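Local coordinates for protein cytochrome P450 (Novosphingobium aromaticivorans, PDB 3OFT) that is a cytochrome P450 (CYP101C1) that holds a haem iron inside a largely helical, single-chain fold, at residues Gly132-Val137 / Thr388-Trp394; Asp237-Ala241 / Asn383-Cys387; Met242-Ala247 / Glu354-Leu359; Met275-Pro279 / Arg334-Met338. One frame throughout, in Å; residues are numbered along the deposited sequence.

Contact 1: residues Gly132-Val137 / Thr388-Trp394; sequences GSCDFV and TALPLVW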
# COMPACT_ATOMS: atom_id res chain seq x y z
N GLY A 132 -27.36 8.27 4.74
CA GLY A 132 -26.96 9.54 5.37
C GLY A 132 -25.78 9.47 6.31
O GLY A 132 -25.40 10.47 6.91
N SER A 133 -25.20 8.28 6.46
CA SER A 133 -24.02 8.10 7.26
C SER A 133 -23.37 6.76 6.93
O SER A 133 -24.00 5.87 6.37
CB SER A 133 -24.36 8.14 8.75
OG SER A 133 -25.09 7.00 9.10
N CYS A 134 -22.10 6.63 7.25
CA CYS A 134 -21.44 5.32 7.12
C CYS A 134 -20.24 5.29 8.02
O CYS A 134 -19.76 6.33 8.46
CB CYS A 134 -21.04 5.02 5.67
SG CYS A 134 -19.74 6.11 5.02
N ASP A 135 -19.77 4.07 8.28
CA ASP A 135 -18.45 3.87 8.87
C ASP A 135 -17.60 3.56 7.66
O ASP A 135 -17.55 2.43 7.19
CB ASP A 135 -18.52 2.73 9.91
CG ASP A 135 -19.51 3.02 11.06
OD1 ASP A 135 -20.47 2.22 11.26
OD2 ASP A 135 -19.34 4.07 11.74
N PHE A 136 -16.93 4.58 7.15
CA PHE A 136 -16.34 4.52 5.81
C PHE A 136 -15.27 3.44 5.67
O PHE A 136 -15.16 2.84 4.61
CB PHE A 136 -15.76 5.87 5.43
CG PHE A 136 -15.22 5.92 4.02
CD1 PHE A 136 -16.07 6.24 2.97
CD2 PHE A 136 -13.88 5.61 3.74
CE1 PHE A 136 -15.59 6.27 1.66
CE2 PHE A 136 -13.39 5.63 2.44
CZ PHE A 136 -14.27 5.99 1.39
N VAL A 137 -14.50 3.20 6.72
CA VAL A 137 -13.47 2.17 6.65
C VAL A 137 -14.13 0.80 6.48
O VAL A 137 -13.74 0.04 5.58
CB VAL A 137 -12.52 2.18 7.88
CG1 VAL A 137 -11.61 0.95 7.89
CG2 VAL A 137 -11.73 3.47 7.93
N THR A 388 -8.72 3.48 11.14
CA THR A 388 -9.50 2.34 11.63
C THR A 388 -10.97 2.73 11.82
O THR A 388 -11.83 1.85 11.84
CB THR A 388 -8.92 1.80 12.95
OG1 THR A 388 -8.77 2.88 13.88
CG2 THR A 388 -7.54 1.19 12.68
N ALA A 389 -11.25 4.01 12.02
CA ALA A 389 -12.66 4.48 11.92
C ALA A 389 -12.72 5.85 11.28
O ALA A 389 -11.90 6.76 11.56
CB ALA A 389 -13.41 4.47 13.28
N LEU A 390 -13.69 5.97 10.39
CA LEU A 390 -13.95 7.20 9.70
C LEU A 390 -15.45 7.43 9.54
O LEU A 390 -16.03 7.07 8.54
CB LEU A 390 -13.22 7.18 8.33
CG LEU A 390 -13.34 8.38 7.41
CD1 LEU A 390 -13.01 9.70 8.15
CD2 LEU A 390 -12.43 8.17 6.18
N PRO A 391 -16.09 8.01 10.56
CA PRO A 391 -17.54 8.17 10.55
C PRO A 391 -17.95 9.42 9.78
O PRO A 391 -17.62 10.55 10.19
CB PRO A 391 -17.87 8.32 12.05
CG PRO A 391 -16.66 9.02 12.63
CD PRO A 391 -15.47 8.48 11.83
N LEU A 392 -18.67 9.21 8.67
CA LEU A 392 -19.13 10.29 7.80
C LEU A 392 -20.63 10.47 7.93
O LEU A 392 -21.32 9.52 8.29
CB LEU A 392 -18.82 9.94 6.34
CG LEU A 392 -17.31 9.70 6.07
CD1 LEU A 392 -17.10 9.40 4.59
CD2 LEU A 392 -16.49 10.90 6.51
N VAL A 393 -21.12 11.67 7.62
CA VAL A 393 -22.53 12.01 7.61
C VAL A 393 -22.79 12.93 6.41
O VAL A 393 -21.88 13.64 5.93
CB VAL A 393 -22.99 12.70 8.94
CG1 VAL A 393 -22.82 11.77 10.13
CG2 VAL A 393 -22.22 14.04 9.21
N TRP A 394 -24.01 12.86 5.89
CA TRP A 394 -24.47 13.68 4.79
C TRP A 394 -25.99 13.70 4.76
O TRP A 394 -26.65 12.88 5.41
CB TRP A 394 -23.88 13.20 3.44
CG TRP A 394 -24.29 11.82 3.09
CD1 TRP A 394 -25.40 11.46 2.38
CD2 TRP A 394 -23.62 10.60 3.45
NE1 TRP A 394 -25.46 10.06 2.28
CE2 TRP A 394 -24.38 9.52 2.93
CE3 TRP A 394 -22.45 10.31 4.18
CZ2 TRP A 394 -24.02 8.18 3.09
CZ3 TRP A 394 -22.09 8.96 4.35
CH2 TRP A 394 -22.87 7.91 3.80
O HOH W 1 -15.31 3.39 9.88
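W394 lays one face of its indole over G132. The CA of G132 stands 3.6 Å from the centroid of the five-membered ring, a CH-pi contact, and the N of S133 covers the same face nearer the rim. The ring can fold back this way because its CG sits between the backbone N and the carbonyl carbon (chi1 62°). C134 meets the ring differently. Its SG lies at the edge of the six-membered ring, 3.8 Å from CZ3 of W394, a sulfur-aromatic contact.

The backbones form an antiparallel ladder. W394 N gives a bond of 2.9 Å to G132 O. C134 and L392 form a hydrogen-bonded pair, each N bonding to the other's O. S133 with V393 and D135 with P391 are the non-hydrogen-bonded pairs. Past the ladder, at the start of helix 136-141, F136 N bonds to L390 O at 3.0 Å. Water 1 then bridges V137 N and L390 N and accepts from both.

The F136 ring leaves the sheet between two leucines. Its CD1 is 3.7 Å from CD1 of L392, and its CD2 is 3.8 Å from CD2 of L390.

Further out, R129 O holds W394 NE1, and I243 and A247 of helix 221-252 pack on F136. This is a C-terminal strand pairing with the short strand that leads into a helix, an arrangement typical of the small beta-3 sheet of the P450 fold.

Contact 2: residues Asp237-Ala241 / Asn383-Cys387; sequences DTVAA and NVGAC. With HEM (protoporphyrin IX containing Fe), chain D; HX2 ((2R,5R)-hexane-2,5-diol), chain E.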
# COMPACT_ATOMS: atom_id res chain seq x y z
N ASP A 237 -4.73 -4.06 1.46
CA ASP A 237 -4.63 -3.08 2.57
C ASP A 237 -4.12 -1.73 2.10
O ASP A 237 -4.50 -0.71 2.65
CB ASP A 237 -3.76 -3.59 3.73
CG ASP A 237 -2.35 -4.01 3.31
OD1 ASP A 237 -1.98 -3.86 2.12
OD2 ASP A 237 -1.59 -4.55 4.18
N THR A 238 -3.23 -1.72 1.09
CA THR A 238 -2.66 -0.43 0.61
C THR A 238 -3.75 0.46 -0.01
O THR A 238 -3.83 1.66 0.28
CB THR A 238 -1.61 -0.68 -0.48
OG1 THR A 238 -2.17 -1.58 -1.44
CG2 THR A 238 -0.31 -1.27 0.12
N VAL A 239 -4.60 -0.15 -0.84
CA VAL A 239 -5.67 0.59 -1.52
C VAL A 239 -6.74 0.99 -0.49
O VAL A 239 -7.18 2.13 -0.50
CB VAL A 239 -6.25 -0.17 -2.72
CG1 VAL A 239 -7.48 0.57 -3.31
CG2 VAL A 239 -5.16 -0.28 -3.82
N ALA A 240 -7.07 0.10 0.43
CA ALA A 240 -7.99 0.46 1.47
C ALA A 240 -7.48 1.69 2.25
O ALA A 240 -8.26 2.61 2.57
CB ALA A 240 -8.24 -0.75 2.40
N ALA A 241 -6.19 1.70 2.58
CA ALA A 241 -5.62 2.77 3.39
C ALA A 241 -5.65 4.09 2.64
O ALA A 241 -6.06 5.11 3.19
CB ALA A 241 -4.18 2.45 3.80
N ASN A 383 3.00 -1.80 9.12
CA ASN A 383 3.64 -1.60 7.83
C ASN A 383 2.77 -0.82 6.86
O ASN A 383 3.30 -0.15 6.01
CB ASN A 383 4.04 -2.93 7.20
CG ASN A 383 4.91 -3.77 8.15
OD1 ASN A 383 5.75 -3.23 8.89
ND2 ASN A 383 4.64 -5.09 8.19
N VAL A 384 1.44 -0.91 7.00
CA VAL A 384 0.54 -0.10 6.15
C VAL A 384 -0.41 0.63 7.10
O VAL A 384 -1.41 0.05 7.55
CB VAL A 384 -0.28 -0.97 5.17
CG1 VAL A 384 -1.23 -0.09 4.32
CG2 VAL A 384 0.63 -1.80 4.25
N GLY A 385 -0.07 1.87 7.44
CA GLY A 385 -0.87 2.70 8.33
C GLY A 385 -2.20 3.05 7.69
O GLY A 385 -2.32 3.12 6.46
N ALA A 386 -3.23 3.22 8.52
CA ALA A 386 -4.57 3.40 7.99
C ALA A 386 -5.52 3.98 9.04
O ALA A 386 -5.28 3.86 10.25
CB ALA A 386 -5.14 2.05 7.42
N CYS A 387 -6.58 4.65 8.55
CA CYS A 387 -7.75 4.89 9.39
C CYS A 387 -8.36 3.57 9.86
O CYS A 387 -8.51 2.65 9.07
CB CYS A 387 -8.80 5.68 8.59
SG CYS A 387 -8.30 7.31 8.31
CHA HEM D . 5.36 -2.92 -4.38
CHB HEM D . 2.79 0.66 -2.31
CHC HEM D . -1.11 -0.75 -4.78
CHD HEM D . 1.13 -4.83 -5.96
C1A HEM D . 5.00 -1.79 -3.67
C2A HEM D . 5.92 -0.97 -2.92
C3A HEM D . 5.25 0.02 -2.35
C4A HEM D . 3.83 -0.15 -2.68
CMA HEM D . 5.88 1.10 -1.42
CAA HEM D . 7.46 -1.17 -2.85
CBA HEM D . 7.74 -2.22 -1.79
CGA HEM D . 9.23 -2.42 -1.56
O1A HEM D . 9.59 -3.37 -0.79
O2A HEM D . 10.11 -1.68 -2.10
C1B HEM D . 1.49 0.62 -2.81
C2B HEM D . 0.45 1.57 -2.54
C3B HEM D . -0.63 1.16 -3.24
C4B HEM D . -0.27 -0.05 -3.95
CMB HEM D . 0.62 2.81 -1.63
CAB HEM D . -2.04 1.73 -3.35
CBB HEM D . -2.47 2.81 -2.66
C1C HEM D . -0.90 -1.98 -5.34
C2C HEM D . -1.82 -2.72 -6.19
C3C HEM D . -1.18 -3.88 -6.49
C4C HEM D . 0.15 -3.85 -5.93
CMC HEM D . -3.25 -2.24 -6.59
CAC HEM D . -1.61 -5.08 -7.37
CBC HEM D . -2.88 -5.45 -7.51
C1D HEM D . 2.45 -4.69 -5.68
C2D HEM D . 3.46 -5.70 -5.97
C3D HEM D . 4.76 -5.08 -5.52
C4D HEM D . 4.45 -3.79 -4.96
CMD HEM D . 3.24 -7.09 -6.66
CAD HEM D . 6.15 -5.77 -5.64
CBD HEM D . 6.85 -5.12 -6.84
CGD HEM D . 8.28 -5.67 -6.84
O1D HEM D . 8.76 -6.22 -5.83
O2D HEM D . 8.99 -5.51 -7.84
NA HEM D . 3.72 -1.25 -3.52
NB HEM D . 1.02 -0.32 -3.70
NC HEM D . 0.29 -2.67 -5.24
ND HEM D . 3.06 -3.60 -5.07
FE HEM D . 2.04 -1.92 -4.45
C1 HX2 E . 5.28 -5.91 4.05
O1 HX2 E . 6.12 -3.79 4.93
C2 HX2 E . 5.08 -4.39 4.13
O2 HX2 E . 2.44 -4.08 -0.03
C3 HX2 E . 4.93 -3.70 2.77
C4 HX2 E . 3.81 -4.32 1.92
C5 HX2 E . 3.37 -3.38 0.79
C6 HX2 E . 4.58 -2.96 -0.07
O HOH W 2 -7.20 4.91 5.76
O HOH W 3 1.50 -3.21 -2.50
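The chi1 of V384 (179°) places CG1 opposite the backbone N, where it meets A241, and turns CG2 to D237. D237 answers with its CG between the backbone N and the carbonyl carbon (chi1 55°), which sets the carboxylate obliquely across the valine. The D237-T238 pair is the acid-alcohol pair typical of the long distal helix of P450s, here helix 221-252. The helix is kinked here, where the N atoms of T238 and V239 have no bond to the turn before. T238 OG1 is hydrogen-bonded to G234 O, as is common at this kink.

No direct hydrogen bond links the two segments. V384 CG2 is 3.5 Å from D237 OD2, a nonpolar methyl lying beside a carboxylate oxygen. V384 CG1 rests 3.9 Å from A241 CB. That same CB approaches G385 O at 3.3 Å and packs on the CB of A386. G385 O also bonds to T280 OG1, so the carbonyl that faces the alanine methyl has a polar partner.

The segments also border the two ligands. T238 presents its CB to a haem pyrrole, and V239 CG2 touches the vinyl group of that pyrrole. N383 lies by the (2R,5R)-hexane-2,5-diol, its CB 3.2 Å from O1. Water 3 sits 2.4 Å from the haem iron and hydrogen-bonds O2 of the diol. At the far end, water 2 joins the segments: it donates to A241 O at 2.8 Å and accepts from C387 N at 2.9 Å.

Contact 3: residues Met242-Ala247 / Glu354-Leu359; sequences MIGMVA and EVIVFL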
# COMPACT_ATOMS: atom_id res chain seq x y z
N MET A 242 -5.26 4.05 1.38
CA MET A 242 -5.19 5.27 0.57
C MET A 242 -6.60 5.86 0.34
O MET A 242 -6.78 7.08 0.45
CB MET A 242 -4.49 5.01 -0.77
CG MET A 242 -4.26 6.33 -1.63
SD MET A 242 -3.39 7.67 -0.79
CE MET A 242 -1.70 6.98 -0.78
N ILE A 243 -7.57 4.99 0.03
CA ILE A 243 -8.94 5.44 -0.22
C ILE A 243 -9.49 6.08 1.05
O ILE A 243 -10.15 7.12 0.98
CB ILE A 243 -9.89 4.30 -0.76
CG1 ILE A 243 -9.51 3.87 -2.20
CG2 ILE A 243 -11.40 4.67 -0.71
CD1 ILE A 243 -9.39 4.97 -3.20
N GLY A 244 -9.23 5.43 2.19
CA GLY A 244 -9.64 6.03 3.49
C GLY A 244 -9.03 7.41 3.74
O GLY A 244 -9.73 8.33 4.20
N MET A 245 -7.74 7.57 3.42
CA MET A 245 -7.05 8.84 3.65
C MET A 245 -7.62 9.93 2.72
O MET A 245 -7.76 11.10 3.11
CB MET A 245 -5.56 8.69 3.37
CG MET A 245 -4.77 7.97 4.47
SD MET A 245 -5.07 8.58 6.14
CE MET A 245 -5.16 10.33 5.99
N VAL A 246 -7.89 9.52 1.48
CA VAL A 246 -8.52 10.44 0.50
C VAL A 246 -9.90 10.90 0.96
O VAL A 246 -10.25 12.11 0.89
CB VAL A 246 -8.57 9.80 -0.89
CG1 VAL A 246 -9.48 10.67 -1.80
CG2 VAL A 246 -7.11 9.72 -1.46
N ALA A 247 -10.70 9.96 1.45
CA ALA A 247 -12.03 10.33 1.98
C ALA A 247 -11.94 11.22 3.23
O ALA A 247 -12.74 12.14 3.38
CB ALA A 247 -12.90 9.08 2.30
N GLU A 354 -7.55 3.70 -9.58
CA GLU A 354 -8.54 3.43 -8.53
C GLU A 354 -8.87 4.69 -7.71
O GLU A 354 -10.04 4.94 -7.40
CB GLU A 354 -8.03 2.35 -7.60
CG GLU A 354 -7.90 0.98 -8.28
CD GLU A 354 -7.24 -0.07 -7.34
OE1 GLU A 354 -7.88 -1.05 -6.99
OE2 GLU A 354 -6.07 0.09 -6.95
N VAL A 355 -7.85 5.47 -7.37
CA VAL A 355 -8.09 6.71 -6.59
C VAL A 355 -8.88 7.71 -7.44
O VAL A 355 -9.84 8.35 -6.93
CB VAL A 355 -6.78 7.35 -6.07
CG1 VAL A 355 -7.05 8.80 -5.48
CG2 VAL A 355 -6.14 6.43 -5.01
N ILE A 356 -8.48 7.88 -8.69
CA ILE A 356 -9.25 8.76 -9.63
C ILE A 356 -10.71 8.31 -9.79
O ILE A 356 -11.64 9.11 -9.72
CB ILE A 356 -8.55 8.82 -11.02
CG1 ILE A 356 -7.25 9.65 -10.90
CG2 ILE A 356 -9.52 9.34 -12.12
CD1 ILE A 356 -6.27 9.51 -12.13
N VAL A 357 -10.92 7.03 -9.97
CA VAL A 357 -12.28 6.54 -10.15
C VAL A 357 -13.14 6.72 -8.87
O VAL A 357 -14.35 7.04 -8.93
CB VAL A 357 -12.14 5.10 -10.70
CG1 VAL A 357 -12.81 4.00 -9.86
CG2 VAL A 357 -12.34 5.09 -12.21
N PHE A 358 -12.48 6.53 -7.73
CA PHE A 358 -13.10 6.81 -6.44
C PHE A 358 -13.54 8.26 -6.32
O PHE A 358 -14.70 8.55 -5.96
CB PHE A 358 -12.18 6.42 -5.27
CG PHE A 358 -12.68 6.94 -3.97
CD1 PHE A 358 -13.84 6.41 -3.41
CD2 PHE A 358 -12.07 8.02 -3.34
CE1 PHE A 358 -14.38 6.93 -2.28
CE2 PHE A 358 -12.60 8.55 -2.19
CZ PHE A 358 -13.76 8.01 -1.65
N LEU A 359 -12.64 9.18 -6.65
CA LEU A 359 -12.96 10.60 -6.60
C LEU A 359 -14.09 10.91 -7.56
O LEU A 359 -15.01 11.64 -7.22
CB LEU A 359 -11.72 11.45 -6.94
CG LEU A 359 -10.60 11.42 -5.88
CD1 LEU A 359 -9.27 11.99 -6.39
CD2 LEU A 359 -11.06 12.17 -4.64
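F358 lies under the CG2 methyl of I243, which stands 4.0 Å from the ring centroid and only 7° off the ring normal. This is a CH-pi contact over the centre of one face. The CD1 of I243 bends round to the root of the ring, 3.8 Å from F358 CB. One isoleucine thus touches the phenylalanine with both branches.

V246 comes in from another direction. Its CG1 is near the ring plane, at the edge, 3.8 Å from F358 CE2. With CG opposite the backbone N (chi1 169°), F358 reaches across to segment 242-247 of helix 221-252 and slides past V246. The same CG1 also meets L359 CD2 at 3.6 Å, the closest apolar contact between the two segments. V355 fills the next level. Its CG2 touches M242 CG and I243 CD1, while its CG1 faces V246 CG2.

No hydrogen bond crosses. The axes of the two short segments approach to 10.6 Å and cross at -39°, and branched aliphatic side chains fill most of the interface. Beyond them, F140 packs on both I243 and F358, and W362 on F358. M242 and E354 also touch the haem, which brings the end of the contact to its pocket. The pairing of helix 221-252 with helix 348-365 is the I-to-L helix packing in the conserved core of the P450 fold.

Contact 4: residues Met275-Pro279 / Arg334-Met338; sequences MRRYP and RHTTM. With HEM (protoporphyrin IX containing Fe), chain D.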
# COMPACT_ATOMS: atom_id res chain seq x y z
N MET A 275 -2.09 11.36 -3.07
CA MET A 275 -1.22 10.16 -2.92
C MET A 275 0.16 10.53 -2.39
O MET A 275 0.73 9.81 -1.57
CB MET A 275 -1.16 9.33 -4.20
CG MET A 275 -2.54 8.76 -4.57
SD MET A 275 -2.69 7.93 -6.17
CE MET A 275 -1.83 6.41 -5.79
N ARG A 276 0.67 11.69 -2.79
CA ARG A 276 1.94 12.20 -2.29
C ARG A 276 1.76 12.61 -0.83
O ARG A 276 2.66 12.40 -0.00
CB ARG A 276 2.37 13.45 -3.12
CG ARG A 276 3.71 14.00 -2.73
CD ARG A 276 3.85 15.51 -3.03
NE ARG A 276 2.80 16.35 -2.39
CZ ARG A 276 2.82 16.78 -1.12
NH1 ARG A 276 3.79 16.42 -0.27
NH2 ARG A 276 1.83 17.56 -0.68
N ARG A 277 0.60 13.21 -0.53
CA ARG A 277 0.37 13.86 0.79
C ARG A 277 0.16 12.84 1.92
O ARG A 277 0.49 13.12 3.08
CB ARG A 277 -0.88 14.78 0.71
CG ARG A 277 -1.36 15.43 2.03
CD ARG A 277 -0.30 16.34 2.70
NE ARG A 277 -0.79 16.84 4.00
CZ ARG A 277 -0.74 16.18 5.15
NH1 ARG A 277 -0.26 14.94 5.21
NH2 ARG A 277 -1.24 16.72 6.25
N TYR A 278 -0.46 11.70 1.59
CA TYR A 278 -0.87 10.71 2.63
C TYR A 278 -0.28 9.31 2.49
O TYR A 278 -1.05 8.32 2.51
CB TYR A 278 -2.41 10.61 2.78
CG TYR A 278 -3.04 11.95 3.08
CD1 TYR A 278 -2.86 12.55 4.33
CD2 TYR A 278 -3.78 12.63 2.12
CE1 TYR A 278 -3.43 13.83 4.63
CE2 TYR A 278 -4.36 13.89 2.40
CZ TYR A 278 -4.19 14.47 3.67
OH TYR A 278 -4.75 15.70 3.99
N PRO A 279 1.06 9.20 2.43
CA PRO A 279 1.65 7.88 2.29
C PRO A 279 1.69 7.15 3.63
O PRO A 279 2.00 7.77 4.69
CB PRO A 279 3.09 8.20 1.82
CG PRO A 279 3.42 9.50 2.60
CD PRO A 279 2.09 10.27 2.39
N ARG A 334 9.02 10.75 -8.30
CA ARG A 334 9.97 11.54 -7.51
C ARG A 334 9.69 11.51 -6.01
O ARG A 334 10.53 11.94 -5.22
CB ARG A 334 10.08 12.97 -8.02
CG ARG A 334 10.95 13.03 -9.30
CD ARG A 334 10.97 14.42 -9.91
NE ARG A 334 11.77 15.37 -9.13
CZ ARG A 334 11.70 16.70 -9.24
NH1 ARG A 334 10.84 17.27 -10.07
NH2 ARG A 334 12.49 17.46 -8.49
N HIS A 335 8.53 11.01 -5.61
CA HIS A 335 8.33 10.78 -4.18
C HIS A 335 8.24 9.27 -3.94
O HIS A 335 8.49 8.46 -4.85
CB HIS A 335 7.13 11.58 -3.63
CG HIS A 335 5.81 11.22 -4.26
ND1 HIS A 335 5.12 10.08 -3.93
CD2 HIS A 335 5.05 11.88 -5.15
CE1 HIS A 335 4.00 10.02 -4.64
NE2 HIS A 335 3.91 11.13 -5.36
N THR A 336 7.92 8.90 -2.72
CA THR A 336 8.18 7.53 -2.26
C THR A 336 6.90 6.77 -1.88
O THR A 336 6.98 5.69 -1.31
CB THR A 336 9.30 7.54 -1.18
OG1 THR A 336 10.47 8.15 -1.76
CG2 THR A 336 9.69 6.15 -0.73
N THR A 337 5.72 7.31 -2.24
CA THR A 337 4.47 6.60 -1.88
C THR A 337 4.48 5.15 -2.41
O THR A 337 4.06 4.22 -1.70
CB THR A 337 3.20 7.33 -2.37
OG1 THR A 337 3.16 8.61 -1.75
CG2 THR A 337 1.92 6.53 -1.97
N MET A 338 5.00 4.97 -3.63
CA MET A 338 5.02 3.69 -4.28
C MET A 338 6.40 3.01 -4.19
O MET A 338 6.63 2.00 -4.83
CB MET A 338 4.60 3.88 -5.74
CG MET A 338 3.30 4.69 -5.91
SD MET A 338 1.90 3.95 -5.08
CE MET A 338 1.90 2.42 -5.86
CHA HEM D . 5.36 -2.92 -4.38
CHB HEM D . 2.79 0.66 -2.31
CHC HEM D . -1.11 -0.75 -4.78
CHD HEM D . 1.13 -4.83 -5.96
C1A HEM D . 5.00 -1.79 -3.67
C2A HEM D . 5.92 -0.97 -2.92
C3A HEM D . 5.25 0.02 -2.35
C4A HEM D . 3.83 -0.15 -2.68
CMA HEM D . 5.88 1.10 -1.42
CAA HEM D . 7.46 -1.17 -2.85
CBA HEM D . 7.74 -2.22 -1.79
CGA HEM D . 9.23 -2.42 -1.56
O1A HEM D . 9.59 -3.37 -0.79
O2A HEM D . 10.11 -1.68 -2.10
C1B HEM D . 1.49 0.62 -2.81
C2B HEM D . 0.45 1.57 -2.54
C3B HEM D . -0.63 1.16 -3.24
C4B HEM D . -0.27 -0.05 -3.95
CMB HEM D . 0.62 2.81 -1.63
CAB HEM D . -2.04 1.73 -3.35
CBB HEM D . -2.47 2.81 -2.66
C1C HEM D . -0.90 -1.98 -5.34
C2C HEM D . -1.82 -2.72 -6.19
C3C HEM D . -1.18 -3.88 -6.49
C4C HEM D . 0.15 -3.85 -5.93
CMC HEM D . -3.25 -2.24 -6.59
CAC HEM D . -1.61 -5.08 -7.37
CBC HEM D . -2.88 -5.45 -7.51
C1D HEM D . 2.45 -4.69 -5.68
C2D HEM D . 3.46 -5.70 -5.97
C3D HEM D . 4.76 -5.08 -5.52
C4D HEM D . 4.45 -3.79 -4.96
CMD HEM D . 3.24 -7.09 -6.66
CAD HEM D . 6.15 -5.77 -5.64
CBD HEM D . 6.85 -5.12 -6.84
CGD HEM D . 8.28 -5.67 -6.84
O1D HEM D . 8.76 -6.22 -5.83
O2D HEM D . 8.99 -5.51 -7.84
NA HEM D . 3.72 -1.25 -3.52
NB HEM D . 1.02 -0.32 -3.70
NC HEM D . 0.29 -2.67 -5.24
ND HEM D . 3.06 -3.60 -5.07
FE HEM D . 2.04 -1.92 -4.45
O HOH W 3 1.50 -3.21 -2.50
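T337 and M275 are joined by a hydrogen bond that ties the end of the K helix, here helix 267-277, to the loop before the haem-binding cysteine region of the P450 fold. The T337 hydroxyl donates from OG1 to M275 O over 2.7 Å, approaching from above the carbonyl plane. A second bond shapes the loop itself: T337 N donates to H335 ND1 at 3.3 Å, in the plane of the imidazole. It helps fix the rotation of that ring.

R276 CG makes a CH-pi contact over one face of H335, 3.5 Å from H335 CD2 and offset toward the rim. P279 CB adds a contact of 3.6 Å to T337 OG1.

The R276 guanidinium carries the ionic part. It is turned almost at right angles to the imidazole and points away from the loop. Its NH2 forms a salt bridge with E273 OE2, and its NH1 bonds to P321 O. E273 and R276 make the ExxR motif of P450s. R328 lies close by, consistent with the Glu-Arg-Arg triad of the family.

Haem contacts complete the account. T337 O is 3.6 Å from the haem methyl CMA. M338 is backbone-bonded to C345, probably the axial cysteine as in other P450s. On the haem face opposite water 3, the twice-bent M338 chain sets its CE 3.6 Å from the pyrrole nitrogen NB.

Contact 1 is the most peripheral and only partly buried; contacts 2, 3 and 4 lie deeper. Its chemistry is mainly a backbone ladder, whereas contact 3 is purely apolar. Contact 2 is apolar with a water bridge, and contact 4 combines a side-chain hydroxyl bond with a CH-pi contact. Contacts 2 and 3 use successive turns of helix 221-252, and contacts 1 and 2 share strand 386-394. The F136 ring of contact 1 meets the F358 ring of contact 3. The M242 methyl of contact 3 touches M275, Y278 and T337 of contact 4. Contacts 2 and 4 both reach the haem, with T238 and M338 on its two faces.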